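Local structure of Sec-alkylsulfatase (Pseudomonas sp., 4AXH) at residues A[81-86]-A[251-257]; A[88-92]-A[239-245]; A[142-148]-A[170-176]; A[312-316]-A[411-416]. The protein hydrolyses (R)-secondary-alkyl sulfates to (S)-secondary alcohols and sulfate with strict inversion of configuration, as a zinc-dependent homodimeric enzyme of the metallo-beta-lactamase superfamily. All coordinates share one frame. Where two conformers were deposited one is given. Residues are numbered along the deposited sequence.

Interaction 1 (A[81-86]-A[251-257]); sequences QVVWDM and KTTATNA
The contact sits on a classic beta bulge in the two-stranded hairpin 74-76/82-85: Val83 and Trp84 both face Ile75, and the chain turns a corner at Val83 (phi/psi -102/-45). Alongside it runs the irregular segment 251-257, its end-to-end direction 160° from that of 81-86, so the two pass nearly antiparallel, with the CA atoms of Val83 and Thr255 4.6 Å apart. One good backbone hydrogen bond joins them, Thr255 N to Val83 O at 2.9 Å, and Val83 CA makes a CA-H...O contact with Thr255 O at 3.0 Å. Asn256, at phi/psi 49/40 in the left-handed region and with chi1 m, sends ND2 to Val82 O in a weak, 3.4 Å hydrogen bond, while its CB lies 3.5 Å from Gln81 OE1. Val83, a t rotamer, packs CG1 against Ala257 CB at 3.7 Å and, more loosely, Ala254 CB at 4.3 Å. Trp84, also t, presents its ring edge, CZ3 lying 3.1 Å from Thr252 O, while NE1 bonds Gly129 O. At the far end Met86 SD meets Lys251 CG at 3.8 Å; Lys251 NZ pairs with Asp246. Thr253, on this loop, comes with its side chain about 7 Å from that of sulfate-binding Gln232. This is an irregular loop packed on a bulged beta-hairpin strand, near the sulfate- and zinc-binding site of the metallo-beta-lactamase fold.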
loop_
_atom_site.group_PDB
_atom_site.type_symbol
_atom_site.label_atom_id
_atom_site.label_comp_id
_atom_site.label_asym_id
_atom_site.label_seq_id
_atom_site.Cartn_x
_atom_site.Cartn_y
_atom_site.Cartn_z
ATOM N N GLN A 81 -20.360 16.126 30.741
ATOM C CA GLN A 81 -20.012 14.719 30.458
ATOM C C GLN A 81 -18.487 14.521 30.499
ATOM O O GLN A 81 -17.740 15.394 30.059
ATOM C CB GLN A 81 -20.516 14.229 29.095
ATOM C CG GLN A 81 -21.758 14.880 28.523
ATOM C CD GLN A 81 -21.888 14.507 27.059
ATOM O OE1 GLN A 81 -21.290 15.120 26.163
ATOM N NE2 GLN A 81 -22.617 13.451 26.781
ATOM N N VAL A 82 -18.041 13.336 30.979
ATOM C CA VAL A 82 -16.631 12.957 31.127
ATOM C C VAL A 82 -15.971 12.800 29.760
ATOM O O VAL A 82 -16.514 12.114 28.894
ATOM C CB VAL A 82 -16.413 11.711 32.047
ATOM C CG1 VAL A 82 -14.952 11.595 32.476
ATOM C CG2 VAL A 82 -17.303 11.772 33.280
ATOM N N VAL A 83 -14.824 13.481 29.583
ATOM C CA VAL A 83 -13.995 13.508 28.375
ATOM C C VAL A 83 -12.772 12.601 28.567
ATOM O O VAL A 83 -12.400 11.869 27.643
ATOM C CB VAL A 83 -13.579 14.980 28.013
ATOM C CG1 VAL A 83 -12.467 15.042 26.967
ATOM C CG2 VAL A 83 -14.772 15.767 27.533
ATOM N N TRP A 84 -12.132 12.709 29.762
ATOM C CA TRP A 84 -10.923 12.007 30.134
ATOM C C TRP A 84 -10.995 11.645 31.602
ATOM O O TRP A 84 -11.170 12.532 32.442
ATOM C CB TRP A 84 -9.708 12.918 29.900
ATOM C CG TRP A 84 -8.386 12.203 29.968
ATOM C CD1 TRP A 84 -7.459 12.273 30.969
ATOM C CD2 TRP A 84 -7.853 11.300 28.984
ATOM N NE1 TRP A 84 -6.367 11.480 30.659
ATOM C CE2 TRP A 84 -6.587 10.873 29.448
ATOM C CE3 TRP A 84 -8.323 10.817 27.753
ATOM C CZ2 TRP A 84 -5.769 10.030 28.697
ATOM C CZ3 TRP A 84 -7.520 9.957 27.024
ATOM C CH2 TRP A 84 -6.257 9.583 27.484
ATOM N N ASP A 85 -10.836 10.348 31.912
ATOM C CA ASP A 85 -10.890 9.812 33.272
ATOM C C ASP A 85 -9.685 8.915 33.542
ATOM O O ASP A 85 -9.546 7.857 32.924
ATOM C CB ASP A 85 -12.219 9.041 33.493
ATOM C CG ASP A 85 -12.652 8.844 34.940
ATOM O OD1 ASP A 85 -11.851 9.187 35.862
ATOM O OD2 ASP A 85 -13.789 8.334 35.155
ATOM N N MET A 86 -8.800 9.364 34.430
ATOM C CA MET A 86 -7.601 8.628 34.841
ATOM C C MET A 86 -7.901 7.741 36.066
ATOM O O MET A 86 -7.266 6.702 36.229
ATOM C CB MET A 86 -6.443 9.590 35.139
ATOM C CG MET A 86 -5.629 9.919 33.918
ATOM S SD MET A 86 -4.700 8.511 33.222
ATOM C CE MET A 86 -3.640 8.163 34.594
ATOM N N LYS A 251 -3.663 5.761 27.380
ATOM C CA LYS A 251 -4.661 4.922 28.048
ATOM C C LYS A 251 -5.807 4.524 27.116
ATOM O O LYS A 251 -6.090 3.341 26.993
ATOM C CB LYS A 251 -5.181 5.596 29.334
ATOM C CG LYS A 251 -4.130 5.987 30.398
ATOM C CD LYS A 251 -3.206 4.858 30.856
ATOM C CE LYS A 251 -3.850 3.790 31.708
ATOM N NZ LYS A 251 -3.235 2.461 31.464
ATOM N N THR A 252 -6.458 5.508 26.461
ATOM C CA THR A 252 -7.635 5.331 25.585
ATOM C C THR A 252 -7.843 6.635 24.822
ATOM O O THR A 252 -7.107 7.598 25.080
ATOM C CB THR A 252 -8.919 5.003 26.443
ATOM O OG1 THR A 252 -10.087 4.836 25.594
ATOM C CG2 THR A 252 -9.178 6.041 27.545
ATOM N N THR A 253 -8.852 6.683 23.922
ATOM C CA THR A 253 -9.193 7.915 23.211
ATOM C C THR A 253 -10.136 8.781 24.020
ATOM O O THR A 253 -10.930 8.286 24.830
ATOM C CB THR A 253 -9.729 7.680 21.766
ATOM O OG1 THR A 253 -10.859 6.795 21.772
ATOM C CG2 THR A 253 -8.636 7.199 20.793
ATOM N N ALA A 254 -10.045 10.096 23.784
ATOM C CA ALA A 254 -10.879 11.093 24.444
ATOM C C ALA A 254 -12.324 10.903 23.988
ATOM O O ALA A 254 -12.596 10.611 22.816
ATOM C CB ALA A 254 -10.383 12.492 24.129
ATOM N N THR A 255 -13.238 11.020 24.948
ATOM C CA THR A 255 -14.663 10.834 24.745
ATOM C C THR A 255 -15.473 12.136 24.849
ATOM O O THR A 255 -15.107 13.027 25.608
ATOM C CB THR A 255 -15.162 9.680 25.646
ATOM O OG1 THR A 255 -16.524 9.441 25.364
ATOM C CG2 THR A 255 -14.996 9.955 27.142
ATOM N N ASN A 256 -16.573 12.239 24.080
ATOM C CA ASN A 256 -17.532 13.351 24.093
ATOM C C ASN A 256 -16.867 14.748 23.997
ATOM O O ASN A 256 -17.303 15.709 24.652
ATOM C CB ASN A 256 -18.430 13.241 25.352
ATOM C CG ASN A 256 -19.115 11.910 25.523
ATOM O OD1 ASN A 256 -19.984 11.543 24.732
ATOM N ND2 ASN A 256 -18.739 11.159 26.568
ATOM N N ALA A 257 -15.836 14.873 23.158
ATOM C CA ALA A 257 -15.114 16.135 23.093
ATOM C C ALA A 257 -15.097 16.863 21.748
ATOM O O ALA A 257 -15.666 16.382 20.756
ATOM C CB ALA A 257 -13.723 15.940 23.631
#

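Interaction 2 (A[88-92]-A[239-245]); sequences AYQFL and RGAQAQV
Loop packing around a type I beta turn, Gly240 to Ala243, defines this contact: the 3-10 segment 88-92 lays two aromatic rings and the CB of Ala88 against 239-245, a loop inside the metallo-beta-lactamase region. The turn closes with Ala243 N to Gly240 O at 2.8 Å, and Gly240 N also bonds Gln244 O at 3.1 Å. Nearest CA pairs are Ala88 with Arg239 (6.3 Å) and Phe91 with Gly240 (6.8 Å). Phe91, with chi1 p, sets its ring against the start of the turn: Gly240 CA stands over one face, 3.7 Å from the ring centroid and 21° off the normal, a CH-pi contact. The phi/psi of 145/159 at Gly240 would jam a CB against the preceding carbonyl. Val245 CG1 lies at the ring edge, 3.6 Å from Phe91 CE2; separately, Phe91 CD2 is 4.4 Å from Ala241 CB. Arg239, with chi1 and chi2 both m, brings CG to 3.7 Å from Ala88 CB and spreads a guanidinium face beneath the hydroxyl of Tyr89; its NH1 bonds Gly234 O. Tyr89, an m rotamer, buries as much as Phe91. Its CD1 lies 3.3 Å from Val245 O, and its ring makes a cation-pi contact with Lys251. Gln244 NE2 bonds Asn519 and Lys251 O, leaving its carbonyl oxygen turned to the phenol: Tyr89 OH donates to Gln244 OE1 in a very short hydrogen bond of 2.4 Å.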
loop_
_atom_site.group_PDB
_atom_site.type_symbol
_atom_site.label_atom_id
_atom_site.label_comp_id
_atom_site.label_asym_id
_atom_site.label_seq_id
_atom_site.Cartn_x
_atom_site.Cartn_y
_atom_site.Cartn_z
ATOM N N ALA A 88 -10.272 5.763 36.469
ATOM C CA ALA A 88 -10.766 4.455 36.051
ATOM C C ALA A 88 -9.650 3.377 36.000
ATOM O O ALA A 88 -9.948 2.183 36.093
ATOM C CB ALA A 88 -11.441 4.572 34.705
ATOM N N TYR A 89 -8.371 3.806 35.881
ATOM C CA TYR A 89 -7.206 2.932 35.806
ATOM C C TYR A 89 -6.471 2.729 37.144
ATOM O O TYR A 89 -5.312 2.317 37.151
ATOM C CB TYR A 89 -6.265 3.394 34.690
ATOM C CG TYR A 89 -6.918 3.383 33.331
ATOM C CD1 TYR A 89 -7.060 2.197 32.611
ATOM C CD2 TYR A 89 -7.399 4.558 32.758
ATOM C CE1 TYR A 89 -7.694 2.178 31.361
ATOM C CE2 TYR A 89 -8.023 4.555 31.505
ATOM C CZ TYR A 89 -8.182 3.359 30.817
ATOM O OH TYR A 89 -8.800 3.351 29.588
ATOM N N GLN A 90 -7.173 2.960 38.272
ATOM C CA GLN A 90 -6.657 2.820 39.638
ATOM C C GLN A 90 -6.156 1.399 39.971
ATOM O O GLN A 90 -5.153 1.263 40.675
ATOM C CB GLN A 90 -7.702 3.266 40.653
ATOM C CG GLN A 90 -7.078 3.791 41.939
ATOM C CD GLN A 90 -6.994 5.288 41.952
ATOM O OE1 GLN A 90 -7.762 5.958 42.657
ATOM N NE2 GLN A 90 -6.053 5.846 41.190
ATOM N N PHE A 91 -6.827 0.357 39.440
ATOM C CA PHE A 91 -6.476 -1.059 39.615
ATOM C C PHE A 91 -5.028 -1.392 39.209
ATOM O O PHE A 91 -4.487 -2.422 39.646
ATOM C CB PHE A 91 -7.471 -1.958 38.849
ATOM C CG PHE A 91 -7.511 -1.727 37.356
ATOM C CD1 PHE A 91 -8.268 -0.697 36.807
ATOM C CD2 PHE A 91 -6.820 -2.555 36.493
ATOM C CE1 PHE A 91 -8.301 -0.488 35.423
ATOM C CE2 PHE A 91 -6.861 -2.343 35.114
ATOM C CZ PHE A 91 -7.587 -1.303 34.587
ATOM N N LEU A 92 -4.406 -0.527 38.380
ATOM C CA LEU A 92 -3.051 -0.726 37.874
ATOM C C LEU A 92 -1.975 -0.253 38.819
ATOM O O LEU A 92 -0.863 -0.789 38.787
ATOM C CB LEU A 92 -2.870 -0.015 36.513
ATOM C CG LEU A 92 -3.622 -0.591 35.340
ATOM C CD1 LEU A 92 -3.735 0.421 34.213
ATOM C CD2 LEU A 92 -2.991 -1.891 34.874
ATOM N N ARG A 239 -13.286 -0.395 31.819
ATOM C CA ARG A 239 -11.909 -0.425 32.287
ATOM C C ARG A 239 -11.847 -1.455 33.405
ATOM O O ARG A 239 -12.838 -1.648 34.130
ATOM C CB ARG A 239 -11.414 0.957 32.759
ATOM C CG ARG A 239 -11.840 2.178 31.906
ATOM C CD ARG A 239 -11.789 1.957 30.397
ATOM N NE ARG A 239 -12.318 3.081 29.624
ATOM C CZ ARG A 239 -12.547 3.057 28.312
ATOM N NH1 ARG A 239 -12.351 1.940 27.614
ATOM N NH2 ARG A 239 -13.002 4.139 27.692
ATOM N N GLY A 240 -10.710 -2.140 33.511
ATOM C CA GLY A 240 -10.505 -3.187 34.502
ATOM C C GLY A 240 -9.651 -4.310 33.956
ATOM O O GLY A 240 -9.571 -4.483 32.733
ATOM N N ALA A 241 -9.025 -5.095 34.878
ATOM C CA ALA A 241 -8.114 -6.217 34.602
ATOM C C ALA A 241 -8.698 -7.292 33.704
ATOM O O ALA A 241 -7.928 -8.012 33.057
ATOM C CB ALA A 241 -7.607 -6.814 35.900
ATOM N N GLN A 242 -10.051 -7.382 33.629
ATOM C CA GLN A 242 -10.772 -8.336 32.777
ATOM C C GLN A 242 -11.232 -7.699 31.451
ATOM O O GLN A 242 -11.747 -8.410 30.583
ATOM C CB GLN A 242 -11.961 -8.945 33.540
ATOM C CG GLN A 242 -11.570 -10.080 34.481
ATOM C CD GLN A 242 -12.652 -11.127 34.573
ATOM O OE1 GLN A 242 -13.308 -11.201 35.711
ATOM N NE2 GLN A 242 -12.911 -11.873 33.627
ATOM N N ALA A 243 -11.046 -6.365 31.301
ATOM C CA ALA A 243 -11.448 -5.603 30.113
ATOM C C ALA A 243 -10.336 -4.604 29.574
ATOM O O ALA A 243 -9.193 -5.036 29.386
ATOM C CB ALA A 243 -12.766 -4.901 30.382
ATOM N N GLN A 244 -10.669 -3.300 29.326
ATOM C CA GLN A 244 -9.739 -2.302 28.810
ATOM C C GLN A 244 -8.717 -1.874 29.848
ATOM O O GLN A 244 -9.094 -1.467 30.940
ATOM C CB GLN A 244 -10.492 -1.084 28.276
ATOM C CG GLN A 244 -9.856 -0.448 27.034
ATOM C CD GLN A 244 -8.891 0.650 27.381
ATOM O OE1 GLN A 244 -8.955 1.275 28.449
ATOM N NE2 GLN A 244 -7.985 0.917 26.484
ATOM N N VAL A 245 -7.417 -1.968 29.522
ATOM C CA VAL A 245 -6.376 -1.590 30.473
ATOM C C VAL A 245 -5.447 -0.461 30.008
ATOM O O VAL A 245 -4.966 0.309 30.845
ATOM C CB VAL A 245 -5.572 -2.789 31.056
ATOM C CG1 VAL A 245 -6.474 -3.744 31.816
ATOM C CG2 VAL A 245 -4.767 -3.524 29.990
#

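Interaction 3 (A[142-148]-A[170-176]); sequences SGLVLID and KPIVAVV
Strands 144-147 and 172-176 run parallel, their axes 4.5 Å apart at closest approach and 9° from each other in direction. The regular register pairs Val145 with Ala174, Leu146 with Val175 and Ile147 with Val176, at CA separations of 4.5 to 4.6 Å. Hydrogen bonds go back and forth: Leu146 N to Ala174 O at 2.9 Å, Val176 N to Leu146 O at 2.7 Å, Asp148 N to Val176 O at 2.7 Å. Nearer the start, Leu144 O accepts from both Val173 N (3.0 Å) and Ala174 N (3.3 Å), the chain kinking at Val173 (phi/psi -89/-36). Gly143 sits tight there, its CA 3.6 Å from Val173 CG2; a CB would clash with that methyl. Leu144 (m, t), Leu146, Ile172 and Val175 share one face, where Leu146 CD2 meets Ile172 CD1 at 4.1 Å and Leu146 CB meets Val175 CG2 at 3.9 Å. On the other face Val145 CG2 touches Ala174 CB, and Ile147 CB touches Val176 CB, both at 3.9 Å. Asp148, at the strand's C-terminal end with phi +78°, hydrogen-bonds through OD2 to ND1 of zinc ligand His184. With helix 153-164 between them in sequence, the strands form a beta-alpha-beta unit of the metallo-beta-lactamase fold: that helix packs on the leucine face, strand 296-300 of the second sheet meets Ile147 and Val176, and strands 135-138 and 203-207 flank the pair within the sheet.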
loop_
_atom_site.group_PDB
_atom_site.type_symbol
_atom_site.label_atom_id
_atom_site.label_comp_id
_atom_site.label_asym_id
_atom_site.label_seq_id
_atom_site.Cartn_x
_atom_site.Cartn_y
_atom_site.Cartn_z
ATOM N N SER A 142 8.891 36.477 26.764
ATOM C CA SER A 142 7.629 37.083 27.204
ATOM C C SER A 142 6.487 36.097 27.502
ATOM O O SER A 142 5.897 36.162 28.581
ATOM C CB SER A 142 7.175 38.164 26.226
ATOM O OG SER A 142 7.012 37.684 24.901
ATOM N N GLY A 143 6.181 35.219 26.543
ATOM C CA GLY A 143 5.090 34.264 26.672
ATOM C C GLY A 143 5.535 32.826 26.686
ATOM O O GLY A 143 6.538 32.501 27.322
ATOM N N LEU A 144 4.765 31.960 25.994
ATOM C CA LEU A 144 4.982 30.514 25.917
ATOM C C LEU A 144 5.032 30.010 24.500
ATOM O O LEU A 144 4.254 30.439 23.639
ATOM C CB LEU A 144 3.869 29.731 26.652
ATOM C CG LEU A 144 3.585 30.029 28.130
ATOM C CD1 LEU A 144 2.393 29.253 28.587
ATOM C CD2 LEU A 144 4.748 29.682 29.025
ATOM N N VAL A 145 5.933 29.056 24.259
ATOM C CA VAL A 145 6.020 28.372 22.974
ATOM C C VAL A 145 5.637 26.946 23.209
ATOM O O VAL A 145 6.173 26.279 24.093
ATOM C CB VAL A 145 7.269 28.626 22.096
ATOM C CG1 VAL A 145 8.526 28.697 22.929
ATOM C CG2 VAL A 145 7.398 27.619 20.955
ATOM N N LEU A 146 4.582 26.541 22.519
ATOM C CA LEU A 146 3.975 25.239 22.670
ATOM C C LEU A 146 4.268 24.334 21.501
ATOM O O LEU A 146 4.239 24.748 20.341
ATOM C CB LEU A 146 2.470 25.441 22.783
ATOM C CG LEU A 146 1.824 25.388 24.122
ATOM C CD1 LEU A 146 2.413 26.379 25.080
ATOM C CD2 LEU A 146 0.352 25.629 23.975
ATOM N N ILE A 147 4.549 23.084 21.803
ATOM C CA ILE A 147 4.675 22.075 20.757
ATOM C C ILE A 147 3.540 21.113 20.998
ATOM O O ILE A 147 3.475 20.487 22.052
ATOM C CB ILE A 147 6.082 21.498 20.346
ATOM C CG1 ILE A 147 6.041 20.013 20.018
ATOM C CG2 ILE A 147 7.265 21.879 21.260
ATOM C CD1 ILE A 147 5.608 19.746 18.651
ATOM N N ASP A 148 2.547 21.192 20.091
ATOM C CA ASP A 148 1.272 20.497 20.029
ATOM C C ASP A 148 0.201 21.034 20.959
ATOM O O ASP A 148 0.493 21.736 21.946
ATOM C CB ASP A 148 1.405 18.969 19.988
ATOM C CG ASP A 148 2.123 18.501 18.745
ATOM O OD1 ASP A 148 2.199 19.283 17.779
ATOM O OD2 ASP A 148 2.639 17.369 18.749
ATOM N N LYS A 170 1.288 33.512 31.611
ATOM C CA LYS A 170 1.879 34.237 30.474
ATOM C C LYS A 170 1.050 33.958 29.219
ATOM O O LYS A 170 0.394 32.915 29.171
ATOM C CB LYS A 170 3.327 33.712 30.191
ATOM C CG LYS A 170 4.326 33.717 31.359
ATOM C CD LYS A 170 5.711 33.240 30.922
ATOM C CE LYS A 170 6.269 32.122 31.794
ATOM N NZ LYS A 170 7.659 32.414 32.262
ATOM N N PRO A 171 1.080 34.793 28.143
ATOM C CA PRO A 171 0.308 34.410 26.950
ATOM C C PRO A 171 0.992 33.280 26.204
ATOM O O PRO A 171 2.010 32.797 26.663
ATOM C CB PRO A 171 0.309 35.704 26.108
ATOM C CG PRO A 171 1.560 36.405 26.492
ATOM C CD PRO A 171 1.766 36.105 27.937
ATOM N N ILE A 172 0.475 32.934 25.022
ATOM C CA ILE A 172 1.009 31.960 24.080
ATOM C C ILE A 172 1.447 32.769 22.884
ATOM O O ILE A 172 0.616 33.388 22.215
ATOM C CB ILE A 172 -0.038 30.867 23.741
ATOM C CG1 ILE A 172 -0.330 30.012 25.003
ATOM C CG2 ILE A 172 0.421 30.014 22.558
ATOM C CD1 ILE A 172 -1.591 29.149 24.977
ATOM N N VAL A 173 2.765 32.831 22.662
ATOM C CA VAL A 173 3.366 33.575 21.554
ATOM C C VAL A 173 3.479 32.665 20.318
ATOM O O VAL A 173 3.364 33.116 19.177
ATOM C CB VAL A 173 4.743 34.165 21.958
ATOM C CG1 VAL A 173 5.359 34.970 20.802
ATOM C CG2 VAL A 173 4.626 35.035 23.203
ATOM N N ALA A 174 3.753 31.395 20.548
ATOM C CA ALA A 174 3.966 30.486 19.440
ATOM C C ALA A 174 3.450 29.088 19.724
ATOM O O ALA A 174 3.439 28.639 20.880
ATOM C CB ALA A 174 5.461 30.438 19.080
ATOM N N VAL A 175 3.042 28.407 18.645
ATOM C CA VAL A 175 2.592 27.023 18.657
ATOM C C VAL A 175 3.276 26.295 17.512
ATOM O O VAL A 175 3.474 26.892 16.465
ATOM C CB VAL A 175 1.036 26.879 18.649
ATOM C CG1 VAL A 175 0.593 25.456 18.329
ATOM C CG2 VAL A 175 0.439 27.330 19.971
ATOM N N VAL A 176 3.674 25.022 17.740
ATOM C CA VAL A 176 4.299 24.128 16.760
ATOM C C VAL A 176 3.412 22.903 16.645
ATOM O O VAL A 176 3.083 22.287 17.643
ATOM C CB VAL A 176 5.741 23.726 17.148
ATOM C CG1 VAL A 176 6.357 22.777 16.121
ATOM C CG2 VAL A 176 6.624 24.951 17.328
#

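Interaction 4 (A[312-316]-A[411-416]); sequences APPAM and WYLRSY
Ala312 lies in the loop that follows strand 305-307, its carbonyl hydrogen-bonded to Tyr368 of helix 362-388. Pro313 points away from 411-416, its side chain about 5 Å from that of zinc ligand His355. Pro314 begins the real contact. It centres an inverse gamma turn (phi/psi -79/53), closed by Ala315 N to Pro313 O at 2.8 Å, and its CA is 3.9 Å from that of Tyr412. Its CB packs on Tyr412 CB at 3.7 Å, while Tyr412 CA makes a CA-H...O contact with Pro314 O at 3.6 Å. Tyr412, chi1 p, carries its hydroxyl off to Asp371. Ala315 is extended (-174/158): its CB touches Tyr416 CB at 3.9 Å and lies at the edge of that ring, whose OH bonds Ser104. Met316 N then donates to Arg414 O at 2.9 Å, the one hydrogen bond across the pair, and its t,t side chain brings SD to 4.2 Å from Ser415 OG. After the 3-10 turn 411-413, Ser415 centres a second inverse gamma turn (-80/63). Each segment thus carries a gamma turn, and the contact joins the catalytic metallo-beta-lactamase region to the alkylsulfatase dimerisation region, just ahead of sulfate-binding Tyr417 and close in sequence to Asn318.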
loop_
_atom_site.group_PDB
_atom_site.type_symbol
_atom_site.label_atom_id
_atom_site.label_comp_id
_atom_site.label_asym_id
_atom_site.label_seq_id
_atom_site.Cartn_x
_atom_site.Cartn_y
_atom_site.Cartn_z
ATOM N N ALA A 312 9.504 8.100 17.010
ATOM C CA ALA A 312 10.227 7.056 17.712
ATOM C C ALA A 312 9.702 6.896 19.126
ATOM O O ALA A 312 10.432 7.154 20.081
ATOM C CB ALA A 312 11.722 7.372 17.712
ATOM N N PRO A 313 8.449 6.436 19.308
ATOM C CA PRO A 313 7.930 6.294 20.678
ATOM C C PRO A 313 8.383 5.002 21.388
ATOM O O PRO A 313 8.887 4.088 20.735
ATOM C CB PRO A 313 6.414 6.349 20.457
ATOM C CG PRO A 313 6.198 5.757 19.123
ATOM C CD PRO A 313 7.427 6.046 18.309
ATOM N N PRO A 314 8.179 4.896 22.715
ATOM C CA PRO A 314 8.618 3.699 23.462
ATOM C C PRO A 314 7.712 2.473 23.346
ATOM O O PRO A 314 7.302 1.888 24.364
ATOM C CB PRO A 314 8.711 4.178 24.914
ATOM C CG PRO A 314 8.366 5.594 24.916
ATOM C CD PRO A 314 7.660 5.910 23.638
ATOM N N ALA A 315 7.421 2.082 22.088
ATOM C CA ALA A 315 6.637 0.933 21.629
ATOM C C ALA A 315 6.772 0.898 20.128
ATOM O O ALA A 315 7.094 1.924 19.522
ATOM C CB ALA A 315 5.163 1.102 21.999
ATOM N N MET A 316 6.550 -0.263 19.516
ATOM C CA MET A 316 6.586 -0.391 18.066
ATOM C C MET A 316 5.373 0.357 17.547
ATOM O O MET A 316 4.297 0.229 18.133
ATOM C CB MET A 316 6.516 -1.872 17.642
ATOM C CG MET A 316 6.737 -2.054 16.154
ATOM S SD MET A 316 6.661 -3.752 15.583
ATOM C CE MET A 316 8.413 -4.233 15.590
ATOM N N TRP A 411 12.419 -2.673 26.387
ATOM C CA TRP A 411 11.019 -2.430 26.742
ATOM C C TRP A 411 10.346 -1.505 25.705
ATOM O O TRP A 411 9.196 -1.694 25.338
ATOM C CB TRP A 411 10.918 -1.775 28.147
ATOM C CG TRP A 411 10.986 -2.687 29.343
ATOM C CD1 TRP A 411 11.874 -2.614 30.388
ATOM C CD2 TRP A 411 10.074 -3.749 29.665
ATOM N NE1 TRP A 411 11.584 -3.586 31.321
ATOM C CE2 TRP A 411 10.510 -4.321 30.882
ATOM C CE3 TRP A 411 8.955 -4.306 29.013
ATOM C CZ2 TRP A 411 9.851 -5.388 31.477
ATOM C CZ3 TRP A 411 8.312 -5.378 29.597
ATOM C CH2 TRP A 411 8.760 -5.907 30.820
ATOM N N TYR A 412 11.075 -0.503 25.243
ATOM C CA TYR A 412 10.617 0.509 24.312
ATOM C C TYR A 412 10.496 0.068 22.840
ATOM O O TYR A 412 10.154 0.882 21.969
ATOM C CB TYR A 412 11.511 1.748 24.460
ATOM C CG TYR A 412 13.001 1.526 24.261
ATOM C CD1 TYR A 412 13.572 1.587 22.998
ATOM C CD2 TYR A 412 13.842 1.353 25.341
ATOM C CE1 TYR A 412 14.940 1.446 22.817
ATOM C CE2 TYR A 412 15.214 1.222 25.175
ATOM C CZ TYR A 412 15.759 1.275 23.914
ATOM O OH TYR A 412 17.114 1.125 23.782
ATOM N N LEU A 413 10.773 -1.211 22.555
ATOM C CA LEU A 413 10.708 -1.803 21.214
ATOM C C LEU A 413 9.650 -2.887 21.127
ATOM O O LEU A 413 9.439 -3.429 20.045
ATOM C CB LEU A 413 12.091 -2.375 20.866
ATOM C CG LEU A 413 13.028 -1.587 19.942
ATOM C CD1 LEU A 413 12.855 -0.052 20.035
ATOM C CD2 LEU A 413 14.401 -1.983 20.192
ATOM N N ARG A 414 8.953 -3.186 22.248
ATOM C CA ARG A 414 7.889 -4.196 22.323
ATOM C C ARG A 414 6.672 -3.821 21.478
ATOM O O ARG A 414 6.391 -2.632 21.213
ATOM C CB ARG A 414 7.447 -4.460 23.787
ATOM C CG ARG A 414 8.550 -4.757 24.839
ATOM C CD ARG A 414 9.359 -5.999 24.548
ATOM N NE ARG A 414 8.481 -7.158 24.424
ATOM C CZ ARG A 414 8.835 -8.327 23.920
ATOM N NH1 ARG A 414 10.064 -8.511 23.444
ATOM N NH2 ARG A 414 7.957 -9.319 23.862
ATOM N N SER A 415 5.903 -4.856 21.103
ATOM C CA SER A 415 4.689 -4.748 20.288
ATOM C C SER A 415 3.436 -4.306 21.079
ATOM O O SER A 415 2.469 -5.047 21.171
ATOM C CB SER A 415 4.461 -6.055 19.551
ATOM O OG SER A 415 5.578 -6.285 18.713
ATOM N N TYR A 416 3.456 -3.099 21.632
ATOM C CA TYR A 416 2.342 -2.574 22.428
ATOM C C TYR A 416 1.320 -1.804 21.612
ATOM O O TYR A 416 0.178 -1.724 22.029
ATOM C CB TYR A 416 2.859 -1.645 23.526
ATOM C CG TYR A 416 3.793 -2.268 24.548
ATOM C CD1 TYR A 416 3.411 -3.385 25.281
ATOM C CD2 TYR A 416 5.006 -1.666 24.869
ATOM C CE1 TYR A 416 4.246 -3.934 26.257
ATOM C CE2 TYR A 416 5.834 -2.186 25.870
ATOM C CZ TYR A 416 5.447 -3.319 26.566
ATOM O OH TYR A 416 6.256 -3.840 27.549
#

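Along the chain, interaction 3 is nested inside interaction 2, which is nested inside interaction 1; interaction 4 follows in series. Interactions 1 and 2, centres about 15 Å apart, touch directly: they share the long loop between helix 222-233 and strand 266-268, where Lys251 NZ hydrogen-bonds Val245 O and Lys251 O accepts from Gln244 NE2. That loop is thereby tied to the N-terminal part of the chain at two successive points. Interaction 3 joins two inner strands of the eight-strand sheet, about 25 Å from interaction 1 between centres; interactions 2 and 4 are about 21 Å apart between centres. Interactions 1, 3 and 4 all approach the zinc and sulfate site, from a loop, a strand end and an inter-region junction respectively.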